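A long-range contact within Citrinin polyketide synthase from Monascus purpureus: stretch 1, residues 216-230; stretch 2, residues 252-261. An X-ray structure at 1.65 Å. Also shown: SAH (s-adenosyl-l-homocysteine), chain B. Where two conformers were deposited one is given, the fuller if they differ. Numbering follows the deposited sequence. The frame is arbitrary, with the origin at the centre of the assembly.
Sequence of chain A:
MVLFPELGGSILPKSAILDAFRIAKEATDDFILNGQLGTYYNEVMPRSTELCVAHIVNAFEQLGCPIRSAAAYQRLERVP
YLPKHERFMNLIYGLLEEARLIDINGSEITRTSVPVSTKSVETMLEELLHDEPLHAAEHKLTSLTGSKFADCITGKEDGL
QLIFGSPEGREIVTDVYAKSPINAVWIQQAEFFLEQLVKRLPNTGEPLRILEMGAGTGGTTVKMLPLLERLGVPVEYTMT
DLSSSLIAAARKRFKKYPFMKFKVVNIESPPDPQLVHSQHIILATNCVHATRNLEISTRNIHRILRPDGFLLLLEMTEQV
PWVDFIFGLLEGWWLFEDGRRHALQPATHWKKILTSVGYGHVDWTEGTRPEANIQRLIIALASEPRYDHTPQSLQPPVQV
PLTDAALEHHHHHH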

ATOM      1  N   GLY A 216      -0.473   3.721  10.724  1.00 25.29           N
ATOM      2  CA  GLY A 216      -1.250   4.771  10.117  1.00 25.16           C
ATOM      3  C   GLY A 216      -2.671   4.868  10.616  1.00 26.18           C
ATOM      4  O   GLY A 216      -2.904   5.077  11.814  1.00 28.69           O
ATOM      5  N   THR A 217      -3.614   4.707   9.690  1.00 25.18           N
ATOM      6  CA  THR A 217      -5.048   4.826   9.922  1.00 26.04           C
ATOM      7  C   THR A 217      -5.637   3.601  10.604  1.00 27.58           C
ATOM      8  O   THR A 217      -6.824   3.613  10.943  1.00 29.28           O
ATOM      9  N   GLY A 218      -4.834   2.568  10.842  1.00 27.63           N
ATOM     10  CA  GLY A 218      -5.328   1.370  11.482  1.00 27.97           C
ATOM     11  C   GLY A 218      -6.085   0.454  10.561  1.00 26.35           C
ATOM     12  O   GLY A 218      -6.983  -0.261  11.020  1.00 26.49           O
ATOM     13  N   GLY A 219      -5.734   0.431   9.271  1.00 23.79           N
ATOM     14  CA  GLY A 219      -6.457  -0.410   8.334  1.00 22.35           C
ATOM     15  C   GLY A 219      -6.231  -1.877   8.617  1.00 21.82           C
ATOM     16  O   GLY A 219      -7.136  -2.706   8.446  1.00 23.38           O
ATOM     17  N   THR A 220      -5.032  -2.212   9.063  1.00 21.11           N
ATOM     18  CA  THR A 220      -4.717  -3.539   9.540  1.00 20.90           C
ATOM     19  C   THR A 220      -5.054  -3.670  11.015  1.00 22.41           C
ATOM     20  O   THR A 220      -5.619  -4.682  11.436  1.00 22.40           O
ATOM     21  N   THR A 221      -4.722  -2.645  11.789  1.00 23.34           N
ATOM     22  CA  THR A 221      -4.908  -2.686  13.231  1.00 25.40           C
ATOM     23  C   THR A 221      -6.346  -3.001  13.604  1.00 26.17           C
ATOM     24  O   THR A 221      -6.591  -3.757  14.553  1.00 27.37           O
ATOM     25  N   VAL A 222      -7.310  -2.429  12.885  1.00 26.48           N
ATOM     26  CA  VAL A 222      -8.709  -2.604  13.262  1.00 27.06           C
ATOM     27  C   VAL A 222      -9.151  -4.059  13.156  1.00 27.02           C
ATOM     28  O   VAL A 222     -10.122  -4.446  13.805  1.00 30.97           O
ATOM     29  N   LYS A 223      -8.476  -4.877  12.341  1.00 22.96           N
ATOM     30  CA  LYS A 223      -8.748  -6.304  12.297  1.00 22.73           C
ATOM     31  C   LYS A 223      -7.925  -7.112  13.293  1.00 22.85           C
ATOM     32  O   LYS A 223      -8.417  -8.127  13.808  1.00 24.32           O
ATOM     33  N   MET A 224      -6.685  -6.704  13.570  1.00 25.25           N
ATOM     34  CA  MET A 224      -5.823  -7.517  14.418  1.00 24.52           C
ATOM     35  C   MET A 224      -6.303  -7.516  15.862  1.00 24.87           C
ATOM     36  O   MET A 224      -6.220  -8.541  16.555  1.00 27.25           O
ATOM     37  N   LEU A 225      -6.806  -6.379  16.337  1.00 25.15           N
ATOM     38  CA  LEU A 225      -7.123  -6.256  17.760  1.00 29.63           C
ATOM     39  C   LEU A 225      -8.304  -7.129  18.141  1.00 32.18           C
ATOM     40  O   LEU A 225      -8.182  -7.899  19.109  1.00 32.18           O
ATOM     41  N   PRO A 226      -9.459  -7.057  17.461  1.00 32.77           N
ATOM     42  CA  PRO A 226     -10.542  -8.014  17.745  1.00 31.07           C
ATOM     43  C   PRO A 226     -10.107  -9.446  17.577  1.00 28.87           C
ATOM     44  O   PRO A 226     -10.553 -10.325  18.334  1.00 29.56           O
ATOM     45  N   LEU A 227      -9.257  -9.716  16.584  1.00 27.96           N
ATOM     46  CA  LEU A 227      -8.727 -11.067  16.423  1.00 28.53           C
ATOM     47  C   LEU A 227      -7.987 -11.526  17.677  1.00 28.63           C
ATOM     48  O   LEU A 227      -8.224 -12.628  18.176  1.00 28.50           O
ATOM     49  N   LEU A 228      -7.060 -10.710  18.182  1.00 28.65           N
ATOM     50  CA  LEU A 228      -6.300 -11.118  19.363  1.00 28.33           C
ATOM     51  C   LEU A 228      -7.190 -11.178  20.602  1.00 30.71           C
ATOM     52  O   LEU A 228      -6.979 -12.009  21.490  1.00 29.51           O
ATOM     53  N   GLU A 229      -8.177 -10.288  20.682  1.00 34.13           N
ATOM     54  CA  GLU A 229      -9.169 -10.344  21.749  1.00 39.38           C
ATOM     55  C   GLU A 229      -9.870 -11.700  21.772  1.00 36.38           C
ATOM     56  O   GLU A 229      -9.972 -12.343  22.822  1.00 35.61           O
ATOM     57  N   ARG A 230     -10.318 -12.176  20.613  1.00 41.06           N
ATOM     58  CA  ARG A 230     -11.074 -13.427  20.532  0.52 42.95           C
ATOM     59  C   ARG A 230     -10.197 -14.651  20.760  1.00 41.31           C
ATOM     60  O   ARG A 230     -10.667 -15.665  21.283  1.00 35.85           O
ATOM     61  N   LYS A 252      -6.766   6.768  21.384  1.00 58.74           N
ATOM     62  CA  LYS A 252      -8.157   6.946  21.788  1.00 63.59           C
ATOM     63  C   LYS A 252      -9.035   5.849  21.195  1.00 61.82           C
ATOM     64  O   LYS A 252      -9.715   5.115  21.921  1.00 65.27           O
ATOM     65  N   ARG A 253      -9.016   5.719  19.866  1.00 55.80           N
ATOM     66  CA  ARG A 253      -9.848   4.736  19.174  1.00 50.56           C
ATOM     67  C   ARG A 253      -9.714   3.340  19.777  1.00 52.54           C
ATOM     68  O   ARG A 253     -10.718   2.659  20.026  1.00 53.92           O
ATOM     69  N   PHE A 254      -8.479   2.887  20.009  1.00 52.92           N
ATOM     70  CA  PHE A 254      -8.217   1.499  20.369  1.00 53.38           C
ATOM     71  C   PHE A 254      -7.980   1.309  21.867  1.00 57.50           C
ATOM     72  O   PHE A 254      -7.433   0.278  22.278  1.00 55.77           O
ATOM     73  N   LYS A 255      -8.404   2.273  22.687  1.00 62.85           N
ATOM     74  CA  LYS A 255      -8.245   2.160  24.135  1.00 65.97           C
ATOM     75  C   LYS A 255      -8.956   0.930  24.677  1.00 58.73           C
ATOM     76  O   LYS A 255      -8.484   0.304  25.631  1.00 58.49           O
ATOM     77  N   LYS A 256     -10.106   0.589  24.097  1.00 55.41           N
ATOM     78  CA  LYS A 256     -10.888  -0.587  24.463  1.00 57.24           C
ATOM     79  C   LYS A 256     -10.011  -1.773  24.831  1.00 57.43           C
ATOM     80  O   LYS A 256     -10.336  -2.531  25.748  1.00 61.53           O
ATOM     81  N   TYR A 257      -8.907  -1.950  24.117  1.00 53.30           N
ATOM     82  CA  TYR A 257      -8.125  -3.167  24.243  1.00 50.10           C
ATOM     83  C   TYR A 257      -6.997  -2.954  25.249  1.00 49.20           C
ATOM     84  O   TYR A 257      -6.194  -2.025  25.075  1.00 47.54           O
ATOM     85  N   PRO A 258      -6.905  -3.760  26.311  1.00 51.47           N
ATOM     86  CA  PRO A 258      -5.920  -3.487  27.364  1.00 51.95           C
ATOM     87  C   PRO A 258      -4.526  -3.998  27.054  1.00 46.10           C
ATOM     88  O   PRO A 258      -3.589  -3.683  27.804  1.00 42.42           O
ATOM     89  N   PHE A 259      -4.367  -4.783  25.990  1.00 43.21           N
ATOM     90  CA  PHE A 259      -3.079  -5.323  25.591  1.00 38.76           C
ATOM     91  C   PHE A 259      -2.319  -4.383  24.653  1.00 38.75           C
ATOM     92  O   PHE A 259      -1.358  -4.814  24.008  1.00 36.84           O
ATOM     93  N   MET A 260      -2.701  -3.114  24.583  1.00 42.07           N
ATOM     94  CA  MET A 260      -2.154  -2.202  23.588  0.71 44.52           C
ATOM     95  C   MET A 260      -1.092  -1.295  24.187  1.00 45.39           C
ATOM     96  O   MET A 260      -1.229  -0.804  25.310  1.00 49.98           O
ATOM     97  N   LYS A 261      -0.034  -1.090  23.416  1.00 42.93           N
ATOM     98  CA  LYS A 261       0.913  -0.011  23.610  1.00 43.22           C
ATOM     99  C   LYS A 261       0.885   0.817  22.327  1.00 37.66           C
ATOM    100  O   LYS A 261       0.607   0.288  21.246  1.00 35.80           O
TER

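The contact is built round L225, whose side chain rises from the helix of stretch 1 into a pocket lined by three aromatic rings and a methionine of stretch 2. It covers more surface than any other residue here, and its CA-to-CB bond points toward the partner stretch. With chi1 m (-80°) and chi2 p (36°), it brings CD2 over one face of the F254 ring, 3.4 Å from F254 CD1, and within 3.7 Å of Y257 CD2. Its CG lies 4.1 Å from F259 CE1 and 3.7 Å from M260 SD. A branched aliphatic residue suits this place because it offers methyl groups to several neighbours at once and leaves no polar side-chain atom unsatisfied.

Y257 (chi1 m, chi2 -88°) is the principal partner. One face of its ring lies against L225, whose CB sits 3.7 Å from the Y257 ring centroid, 7° off the normal, a CH-pi contact. The same side chain extends past P226, whose CD is 4.1 Å from Y257 CZ and whose CG is 3.4 Å from Y257 OH. P226 has no amide hydrogen to give to the preceding turn, and the helix is kinked there. Tyrosine suits this partly exposed site because its broad ring packs on aliphatic groups. At the edge of the ring, near its plane, lies E229 OE1, 3.6 Å from Y257 CE1. E229 is extended (chi1 t, chi2 t), and although its CA-to-CB bond points sideways, its end comes nearer to stretch 2. Its OE1 is 4.3 Å from K256 NZ, so the opposite charges are near each other but beyond a salt bridge.

F254 and F259 extend the apolar surface, their flat rings covering helix side chains. F254 (chi1 m) also meets the helix one turn before L225: its CE2 is 3.9 Å from T221 CG2, and its CZ is 4.3 Å from V222 CB. F259, within the type I turn from Y257 to M260, takes chi1 p, and its CZ reaches L228 CB at 4.0 Å. The backbone carbonyl of L225 approaches the edge of this ring, with L225 O 3.5 Å from F259 CZ, while it also accepts the helical hydrogen bond from E229 N. M260, m at all three chi angles, curls its flexible chain so that the sulfur meets L225.

At the other end, R253 stretches out (t at chi1 to chi3), long enough to carry its guanidinium to the loop before the helix. Its NH1 gives a weak hydrogen bond to T217 O (2.8 Å, 126°), and its NH2 donates to water 1 at 2.8 Å. That water in turn donates to T217 O at 3.2 Å and, weakly, to G218 O at 2.9 Å. A CB on G218 would lie 3.1 Å from R253 NH1, which is tight, and its positive phi also favours glycine. The same loop holds S-adenosyl-L-homocysteine: T217 N and T217 OG1 each donate to SAH O at 2.7 Å.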

ATOM      1  CB  THR A 217      -5.786   5.075   8.597  1.00 26.62           C
ATOM      2  OG1 THR A 217      -5.641   3.957   7.697  1.00 27.19           O
ATOM      3  CG2 THR A 217      -5.298   6.374   7.910  1.00 25.52           C
ATOM      4  CB  THR A 220      -3.233  -3.827   9.299  1.00 20.95           C
ATOM      5  OG1 THR A 220      -2.958  -3.753   7.893  1.00 21.30           O
ATOM      6  CG2 THR A 220      -2.849  -5.208   9.830  1.00 21.58           C
ATOM      7  CB  THR A 221      -4.490  -1.346  13.832  1.00 26.88           C
ATOM      8  OG1 THR A 221      -3.362  -0.834  13.107  1.00 26.76           O
ATOM      9  CG2 THR A 221      -4.149  -1.502  15.300  1.00 27.51           C
ATOM     10  CB  VAL A 222      -9.644  -1.693  12.438  1.00 27.28           C
ATOM     11  CG1 VAL A 222      -9.641  -2.060  10.947  1.00 25.30           C
ATOM     12  CG2 VAL A 222     -11.052  -1.762  12.987  1.00 29.26           C
ATOM     13  CB  LYS A 223      -8.485  -6.834  10.890  1.00 24.05           C
ATOM     14  CG  LYS A 223      -9.338  -6.158   9.808  1.00 27.97           C
ATOM     15  CD  LYS A 223     -10.832  -6.187  10.106  1.00 30.28           C
ATOM     16  CE  LYS A 223     -11.372  -7.583  10.016  1.00 31.78           C
ATOM     17  NZ  LYS A 223     -11.276  -8.077   8.609  1.00 32.53           N
ATOM     18  CB  MET A 224      -4.393  -7.006  14.325  1.00 24.23           C
ATOM     19  CG  MET A 224      -3.772  -7.161  12.950  1.00 26.14           C
ATOM     20  SD  MET A 224      -3.697  -8.881  12.449  1.00 30.41           S
ATOM     21  CE  MET A 224      -4.004  -8.844  10.696  1.00 31.36           C
ATOM     22  CB  LEU A 225      -7.367  -4.787  18.116  1.00 32.03           C
ATOM     23  CG  LEU A 225      -6.143  -3.889  18.343  1.00 35.22           C
ATOM     24  CD1 LEU A 225      -4.996  -4.240  17.404  1.00 37.77           C
ATOM     25  CD2 LEU A 225      -6.518  -2.431  18.200  1.00 35.68           C
ATOM     26  CB  PRO A 226     -11.622  -7.633  16.724  1.00 33.59           C
ATOM     27  CG  PRO A 226     -11.331  -6.250  16.356  1.00 35.21           C
ATOM     28  CD  PRO A 226      -9.855  -6.080  16.432  1.00 34.31           C
ATOM     29  CB  LEU A 227      -7.810 -11.135  15.202  1.00 29.61           C
ATOM     30  CG  LEU A 227      -7.134 -12.504  15.027  1.00 31.36           C
ATOM     31  CD1 LEU A 227      -8.173 -13.578  14.712  1.00 33.18           C
ATOM     32  CD2 LEU A 227      -6.055 -12.491  13.966  1.00 31.41           C
ATOM     33  CB  LEU A 228      -5.138 -10.155  19.577  1.00 26.71           C
ATOM     34  CG  LEU A 228      -4.111 -10.161  18.441  1.00 25.83           C
ATOM     35  CD1 LEU A 228      -3.245  -8.926  18.462  1.00 24.96           C
ATOM     36  CD2 LEU A 228      -3.259 -11.402  18.564  1.00 26.22           C
ATOM     37  CB  GLU A 229     -10.169  -9.206  21.543  1.00 49.32           C
ATOM     38  CG  GLU A 229     -11.182  -8.969  22.645  1.00 59.91           C
ATOM     39  CD  GLU A 229     -12.057  -7.754  22.354  1.00 67.61           C
ATOM     40  OE1 GLU A 229     -12.638  -7.684  21.245  1.00 71.28           O
ATOM     41  OE2 GLU A 229     -12.147  -6.861  23.223  1.00 68.86           O
ATOM     42  CB  ARG A 230     -11.759 -13.536  19.164  0.52 45.47           C
ATOM     43  CG  ARG A 230     -12.076 -14.969  18.741  0.52 44.02           C
ATOM     44  CD  ARG A 230     -12.978 -15.025  17.526  0.52 41.79           C
ATOM     45  NE  ARG A 230     -12.330 -14.514  16.322  0.52 39.83           N
ATOM     46  CZ  ARG A 230     -11.589 -15.245  15.492  0.52 37.39           C
ATOM     47  NH1 ARG A 230     -11.380 -16.531  15.724  0.52 36.35           N
ATOM     48  NH2 ARG A 230     -11.055 -14.687  14.416  0.52 37.63           N
ATOM     49  CB  LYS A 252      -8.658   8.328  21.356  1.00 72.52           C
ATOM     50  CG  LYS A 252      -7.875   9.518  21.931  1.00 85.50           C
ATOM     51  CD  LYS A 252      -8.396  10.851  21.371  1.00 98.65           C
ATOM     52  CE  LYS A 252      -7.488  12.031  21.713  1.00106.77           C
ATOM     53  NZ  LYS A 252      -7.907  13.285  21.016  1.00110.01           N
ATOM     54  CB  ARG A 253      -9.469   4.715  17.696  1.00 44.77           C
ATOM     55  CG  ARG A 253     -10.231   3.747  16.825  1.00 43.22           C
ATOM     56  CD  ARG A 253      -9.669   3.799  15.418  1.00 43.63           C
ATOM     57  NE  ARG A 253     -10.450   3.025  14.466  1.00 44.40           N
ATOM     58  CZ  ARG A 253     -10.084   2.810  13.208  1.00 45.23           C
ATOM     59  NH1 ARG A 253      -8.941   3.300  12.757  1.00 45.17           N
ATOM     60  NH2 ARG A 253     -10.846   2.087  12.405  1.00 45.55           N
ATOM     61  CB  PHE A 254      -7.031   0.977  19.559  1.00 49.39           C
ATOM     62  CG  PHE A 254      -7.278   0.940  18.068  1.00 45.94           C
ATOM     63  CD1 PHE A 254      -8.404   0.301  17.543  1.00 43.46           C
ATOM     64  CD2 PHE A 254      -6.390   1.533  17.195  1.00 44.92           C
ATOM     65  CE1 PHE A 254      -8.631   0.262  16.174  1.00 41.50           C
ATOM     66  CE2 PHE A 254      -6.615   1.497  15.827  1.00 45.01           C
ATOM     67  CZ  PHE A 254      -7.741   0.857  15.320  1.00 43.51           C
ATOM     68  CB  LYS A 255      -8.786   3.416  24.814  1.00 78.48           C
ATOM     69  CG  LYS A 255      -8.554   3.459  26.306  1.00 91.11           C
ATOM     70  CD  LYS A 255      -9.318   4.603  26.945  1.00100.76           C
ATOM     71  CE  LYS A 255      -9.123   4.619  28.453  1.00104.74           C
ATOM     72  NZ  LYS A 255      -7.692   4.778  28.827  1.00104.66           N
ATOM     73  CB  LYS A 256     -11.809  -0.976  23.301  1.00 61.06           C
ATOM     74  CG  LYS A 256     -12.554  -2.290  23.475  1.00 66.18           C
ATOM     75  CD  LYS A 256     -13.386  -2.621  22.249  1.00 73.48           C
ATOM     76  CE  LYS A 256     -14.213  -3.887  22.457  1.00 80.72           C
ATOM     77  NZ  LYS A 256     -15.121  -4.180  21.307  1.00 85.00           N
ATOM     78  CB  TYR A 257      -7.579  -3.579  22.886  1.00 47.23           C
ATOM     79  CG  TYR A 257      -8.651  -3.707  21.822  1.00 43.96           C
ATOM     80  CD1 TYR A 257      -9.343  -4.899  21.640  1.00 44.98           C
ATOM     81  CD2 TYR A 257      -8.973  -2.639  21.006  1.00 41.25           C
ATOM     82  CE1 TYR A 257     -10.315  -5.023  20.683  1.00 45.82           C
ATOM     83  CE2 TYR A 257      -9.957  -2.761  20.028  1.00 41.95           C
ATOM     84  CZ  TYR A 257     -10.622  -3.953  19.876  1.00 44.45           C
ATOM     85  OH  TYR A 257     -11.605  -4.092  18.911  1.00 45.09           O
ATOM     86  CB  PRO A 258      -6.507  -4.227  28.565  1.00 55.88           C
ATOM     87  CG  PRO A 258      -7.119  -5.446  27.945  1.00 55.04           C
ATOM     88  CD  PRO A 258      -7.664  -4.994  26.597  1.00 53.19           C
ATOM     89  CB  PHE A 259      -3.262  -6.698  24.932  1.00 35.62           C
ATOM     90  CG  PHE A 259      -4.222  -6.706  23.740  1.00 34.38           C
ATOM     91  CD1 PHE A 259      -3.841  -6.170  22.516  1.00 34.15           C
ATOM     92  CD2 PHE A 259      -5.482  -7.265  23.850  1.00 34.28           C
ATOM     93  CE1 PHE A 259      -4.700  -6.177  21.433  1.00 34.30           C
ATOM     94  CE2 PHE A 259      -6.351  -7.283  22.766  1.00 36.33           C
ATOM     95  CZ  PHE A 259      -5.959  -6.733  21.554  1.00 35.96           C
ATOM     96  CB  MET A 260      -3.257  -1.341  22.970  0.71 44.50           C
ATOM     97  CG  MET A 260      -4.231  -2.120  22.125  0.71 42.72           C
ATOM     98  SD  MET A 260      -3.492  -2.928  20.686  0.71 41.49           S
ATOM     99  CE  MET A 260      -2.930  -1.494  19.772  0.71 40.63           C
ATOM    100  CB  LYS A 261       2.331  -0.542  23.897  1.00 53.28           C
ATOM    101  CG  LYS A 261       2.435  -1.667  24.963  1.00 62.76           C
ATOM    102  CD  LYS A 261       2.049  -1.225  26.376  1.00 69.84           C
ATOM    103  CE  LYS A 261       3.054  -0.258  26.988  1.00 75.62           C
ATOM    104  NZ  LYS A 261       2.656   0.163  28.367  1.00 79.45           N
TER
HETATM  105  N   SAH B2201      -0.644   0.768   7.131  1.00 23.29           N
HETATM  106  CA  SAH B2201      -1.262   2.020   6.601  1.00 23.82           C
HETATM  107  CB  SAH B2201      -1.448   2.131   5.092  1.00 24.69           C
HETATM  108  CG  SAH B2201      -0.176   2.405   4.310  1.00 24.25           C
HETATM  109  SD  SAH B2201       0.122   4.204   4.407  1.00 25.90           S
HETATM  110  C   SAH B2201      -2.660   2.165   7.264  1.00 24.99           C
HETATM  111  O   SAH B2201      -3.030   3.425   7.348  1.00 26.98           O
HETATM  112  OXT SAH B2201      -3.344   1.238   7.621  1.00 24.69           O
HETATM  113  C5' SAH B2201       1.870   4.289   4.876  1.00 25.52           C
HETATM  114  C4' SAH B2201       1.973   4.559   6.363  1.00 24.83           C
HETATM  115  O4' SAH B2201       3.382   4.477   6.669  1.00 27.15           O
HETATM  116  C3' SAH B2201       1.503   5.949   6.814  1.00 25.50           C
HETATM  117  O3' SAH B2201       0.739   5.766   8.002  1.00 23.61           O
HETATM  118  C2' SAH B2201       2.818   6.704   7.073  1.00 26.24           C
HETATM  119  O2' SAH B2201       2.703   7.661   8.125  1.00 26.86           O
HETATM  120  C1' SAH B2201       3.733   5.560   7.493  1.00 26.67           C
HETATM  121  N9  SAH B2201       5.163   5.793   7.333  1.00 24.65           N
HETATM  122  C8  SAH B2201       5.810   6.419   6.301  1.00 25.96           C
HETATM  123  N7  SAH B2201       7.107   6.521   6.462  1.00 25.94           N
HETATM  124  C5  SAH B2201       7.332   5.924   7.695  1.00 23.73           C
HETATM  125  C6  SAH B2201       8.502   5.711   8.450  1.00 23.80           C
HETATM  126  N6  SAH B2201       9.719   6.126   8.079  1.00 23.45           N
HETATM  127  N1  SAH B2201       8.373   5.081   9.633  1.00 23.82           N
HETATM  128  C2  SAH B2201       7.158   4.690  10.033  1.00 22.92           C
HETATM  129  N3  SAH B2201       5.986   4.828   9.412  1.00 22.76           N
HETATM  130  C4  SAH B2201       6.142   5.464   8.239  1.00 23.11           C
HETATM  131  O   HOH W   1      -9.173   1.507  10.214  1.00 30.75           O